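Local coordinates for isomerase/lactonizing enzyme (Agrobacterium tumefaciens, PDB 1RVK), which is of unknown function but, as a magnesium-binding member of the enolase superfamily, probably removes a proton from the carbon beside a substrate carboxylate, at residues I289-E300 with V318-R326. Numbering follows the deposited sequence.
Sequences ITPALKTMHLAE and VVAATKNCR
The side-chain amide of Asn324 lies against residues 296-300 of helix 289-301, near the backbone carbonyl of Met296 and the CB of Glu300; Asn324 CG is 3.8 Å from Glu300 CB. The His297 ring has Leu293 O over one face, 3.2 Å above its plane and toward the rim. Met296, a selenomethionine, carries the middle of the contact. Bends at chi2 (-61°) and chi3 (-56°) fold its chain so that CE reaches Cys325 CB at 3.7 Å and also meets Thr322, whose side chain it crosses at about a right angle. Thr322 turns its methyl to this residue, CG2 lying 3.8 Å from Met296 CB, while its OG1 donates to Val318 O over 3.0 Å, tilted 29° from the carbonyl plane, and so ties the chain leaving the helix back to its last turn. Val318 is a knob in a hole formed by Ile289, Ala292, Leu293 and Met296: the Val318 and Leu293 side chains slide past each other in opposite directions, Val318 CG2 lies 4.1 Å from Ile289 CG2, and Val318 CG1 abuts Met296 CG at 3.9 Å. Helices 289-301 and 313-321 are successive outer helices of the enolase-type barrel, linked through strand 306-308, whose Cys306 touches Met296 and Ala299. Helix 263-272 borders Thr295 and Leu298, and Val283 of helix 283-286 meets both Ile289 and Val318.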
loop_
_atom_site.group_PDB
_atom_site.type_symbol
_atom_site.label_atom_id
_atom_site.label_comp_id
_atom_site.label_asym_id
_atom_site.label_seq_id
_atom_site.Cartn_x
_atom_site.Cartn_y
_atom_site.Cartn_z
ATOM N N ILE A 289 7.960 -5.735 5.852
ATOM C CA ILE A 289 8.344 -4.600 6.676
ATOM C C ILE A 289 9.866 -4.479 6.704
ATOM O O ILE A 289 10.406 -3.383 6.616
ATOM C CB ILE A 289 7.794 -4.772 8.119
ATOM C CG1 ILE A 289 6.275 -4.595 8.104
ATOM C CG2 ILE A 289 8.428 -3.759 9.064
ATOM C CD1 ILE A 289 5.601 -4.975 9.412
ATOM N N THR A 290 10.558 -5.610 6.807
ATOM C CA THR A 290 12.018 -5.588 6.848
ATOM C C THR A 290 12.616 -4.860 5.634
ATOM O O THR A 290 13.363 -3.898 5.797
ATOM C CB THR A 290 12.576 -7.016 6.968
ATOM O OG1 THR A 290 12.017 -7.637 8.137
ATOM C CG2 THR A 290 14.096 -6.993 7.099
ATOM N N PRO A 291 12.291 -5.297 4.404
ATOM C CA PRO A 291 12.860 -4.588 3.251
ATOM C C PRO A 291 12.296 -3.175 3.075
ATOM O O PRO A 291 12.954 -2.306 2.504
ATOM C CB PRO A 291 12.535 -5.515 2.074
ATOM C CG PRO A 291 11.295 -6.233 2.532
ATOM C CD PRO A 291 11.609 -6.531 3.976
ATOM N N ALA A 292 11.082 -2.936 3.566
ATOM C CA ALA A 292 10.494 -1.602 3.451
ATOM C C ALA A 292 11.336 -0.639 4.284
ATOM O O ALA A 292 11.630 0.479 3.858
ATOM C CB ALA A 292 9.047 -1.608 3.947
ATOM N N LEU A 293 11.726 -1.074 5.477
ATOM C CA LEU A 293 12.550 -0.237 6.338
ATOM C C LEU A 293 13.884 0.042 5.655
ATOM O O LEU A 293 14.408 1.150 5.744
ATOM C CB LEU A 293 12.778 -0.914 7.696
ATOM C CG LEU A 293 11.662 -0.756 8.740
ATOM C CD1 LEU A 293 11.605 0.685 9.217
ATOM C CD2 LEU A 293 10.331 -1.148 8.150
ATOM N N LYS A 294 14.431 -0.958 4.967
ATOM C CA LYS A 294 15.696 -0.759 4.267
ATOM C C LYS A 294 15.551 0.318 3.197
ATOM O O LYS A 294 16.446 1.143 3.019
ATOM C CB LYS A 294 16.176 -2.066 3.627
ATOM C CG LYS A 294 16.576 -3.120 4.644
ATOM C CD LYS A 294 17.055 -4.382 3.968
ATOM C CE LYS A 294 17.474 -5.418 5.007
ATOM N NZ LYS A 294 17.856 -6.694 4.360
ATOM N N THR A 295 14.427 0.316 2.484
ATOM C CA THR A 295 14.204 1.321 1.449
ATOM C C THR A 295 14.045 2.715 2.065
ATOM O O THR A 295 14.447 3.711 1.464
ATOM C CB THR A 295 12.949 1.001 0.595
ATOM O OG1 THR A 295 11.771 1.093 1.406
ATOM C CG2 THR A 295 13.043 -0.400 0.013
HETATM N N MSE A 296 13.462 2.792 3.260
HETATM C CA MSE A 296 13.286 4.083 3.927
HETATM C C MSE A 296 14.648 4.656 4.308
HETATM O O MSE A 296 14.904 5.847 4.142
HETATM C CB MSE A 296 12.438 3.938 5.200
HETATM C CG MSE A 296 10.998 3.491 4.992
HETATM SE SE MSE A 296 9.954 4.720 3.924
HETATM C CE MSE A 296 10.209 6.338 4.963
ATOM N N HIS A 297 15.521 3.796 4.823
ATOM C CA HIS A 297 16.859 4.217 5.233
ATOM C C HIS A 297 17.700 4.606 4.020
ATOM O O HIS A 297 18.473 5.562 4.065
ATOM C CB HIS A 297 17.526 3.084 6.015
ATOM C CG HIS A 297 16.795 2.721 7.269
ATOM N ND1 HIS A 297 17.000 1.534 7.937
ATOM C CD2 HIS A 297 15.860 3.397 7.979
ATOM C CE1 HIS A 297 16.222 1.494 9.005
ATOM N NE2 HIS A 297 15.521 2.613 9.053
ATOM N N LEU A 298 17.545 3.848 2.941
ATOM C CA LEU A 298 18.255 4.122 1.697
ATOM C C LEU A 298 17.923 5.547 1.246
ATOM O O LEU A 298 18.813 6.354 0.970
ATOM C CB LEU A 298 17.815 3.120 0.627
ATOM C CG LEU A 298 18.115 3.457 -0.837
ATOM C CD1 LEU A 298 19.623 3.460 -1.085
ATOM C CD2 LEU A 298 17.428 2.436 -1.734
ATOM N N ALA A 299 16.631 5.854 1.176
ATOM C CA ALA A 299 16.194 7.177 0.755
ATOM C C ALA A 299 16.725 8.262 1.682
ATOM O O ALA A 299 17.238 9.290 1.226
ATOM C CB ALA A 299 14.666 7.234 0.707
ATOM N N GLU A 300 16.607 8.036 2.984
ATOM C CA GLU A 300 17.073 9.016 3.958
ATOM C C GLU A 300 18.552 9.350 3.793
ATOM O O GLU A 300 18.944 10.507 3.939
ATOM C CB GLU A 300 16.824 8.522 5.384
ATOM C CG GLU A 300 17.231 9.539 6.438
ATOM C CD GLU A 300 17.274 8.950 7.831
ATOM O OE1 GLU A 300 17.741 9.643 8.756
ATOM O OE2 GLU A 300 16.843 7.793 8.002
ATOM N N VAL A 318 5.443 1.169 9.423
ATOM C CA VAL A 318 6.673 1.595 8.760
ATOM C C VAL A 318 6.705 3.125 8.775
ATOM O O VAL A 318 7.731 3.734 9.076
ATOM C CB VAL A 318 6.735 1.091 7.296
ATOM C CG1 VAL A 318 7.929 1.712 6.571
ATOM C CG2 VAL A 318 6.866 -0.430 7.282
ATOM N N VAL A 319 5.571 3.742 8.462
ATOM C CA VAL A 319 5.487 5.200 8.449
ATOM C C VAL A 319 5.738 5.800 9.840
ATOM O O VAL A 319 6.409 6.821 9.973
ATOM C CB VAL A 319 4.106 5.667 7.931
ATOM C CG1 VAL A 319 3.959 7.183 8.093
ATOM C CG2 VAL A 319 3.946 5.278 6.464
ATOM N N ALA A 320 5.205 5.159 10.875
ATOM C CA ALA A 320 5.370 5.652 12.240
ATOM C C ALA A 320 6.800 5.503 12.756
ATOM O O ALA A 320 7.235 6.243 13.644
ATOM C CB ALA A 320 4.401 4.927 13.169
ATOM N N ALA A 321 7.533 4.550 12.194
ATOM C CA ALA A 321 8.902 4.293 12.619
ATOM C C ALA A 321 9.943 5.130 11.882
ATOM O O ALA A 321 11.121 5.105 12.239
ATOM C CB ALA A 321 9.221 2.811 12.448
ATOM N N THR A 322 9.521 5.869 10.864
ATOM C CA THR A 322 10.458 6.671 10.084
ATOM C C THR A 322 10.076 8.144 9.971
ATOM O O THR A 322 8.924 8.522 10.190
ATOM C CB THR A 322 10.623 6.082 8.670
ATOM O OG1 THR A 322 9.347 6.028 8.022
ATOM C CG2 THR A 322 11.195 4.673 8.750
ATOM N N LYS A 323 11.056 8.971 9.622
ATOM C CA LYS A 323 10.845 10.410 9.495
ATOM C C LYS A 323 10.651 10.909 8.069
ATOM O O LYS A 323 9.835 11.802 7.829
ATOM C CB LYS A 323 12.029 11.160 10.119
ATOM C CG LYS A 323 12.047 12.663 9.847
ATOM C CD LYS A 323 13.298 13.304 10.441
ATOM C CE LYS A 323 13.379 14.796 10.140
ATOM N NZ LYS A 323 13.592 15.063 8.688
ATOM N N ASN A 324 11.395 10.331 7.128
ATOM C CA ASN A 324 11.342 10.778 5.740
ATOM C C ASN A 324 10.210 10.255 4.870
ATOM O O ASN A 324 10.436 9.685 3.804
ATOM C CB ASN A 324 12.687 10.515 5.050
ATOM C CG ASN A 324 13.040 9.042 4.981
ATOM O OD1 ASN A 324 13.539 8.568 3.956
ATOM N ND2 ASN A 324 12.805 8.312 6.068
ATOM N N CYS A 325 8.989 10.471 5.336
ATOM C CA CYS A 325 7.783 10.063 4.625
ATOM C C CYS A 325 6.729 11.075 5.050
ATOM O O CYS A 325 6.424 11.194 6.234
ATOM C CB CYS A 325 7.364 8.650 5.044
ATOM S SG CYS A 325 5.842 8.077 4.274
ATOM N N ARG A 326 6.180 11.812 4.093
ATOM C CA ARG A 326 5.193 12.829 4.417
ATOM C C ARG A 326 3.833 12.288 4.849
ATOM O O ARG A 326 3.184 12.870 5.723
ATOM C CB ARG A 326 5.015 13.779 3.223
ATOM C CG ARG A 326 4.156 14.999 3.509
ATOM C CD ARG A 326 3.918 15.823 2.240
ATOM N NE ARG A 326 5.106 16.551 1.794
ATOM C CZ ARG A 326 5.504 17.712 2.303
ATOM N NH1 ARG A 326 6.596 18.306 1.838
ATOM N NH2 ARG A 326 4.807 18.287 3.273
#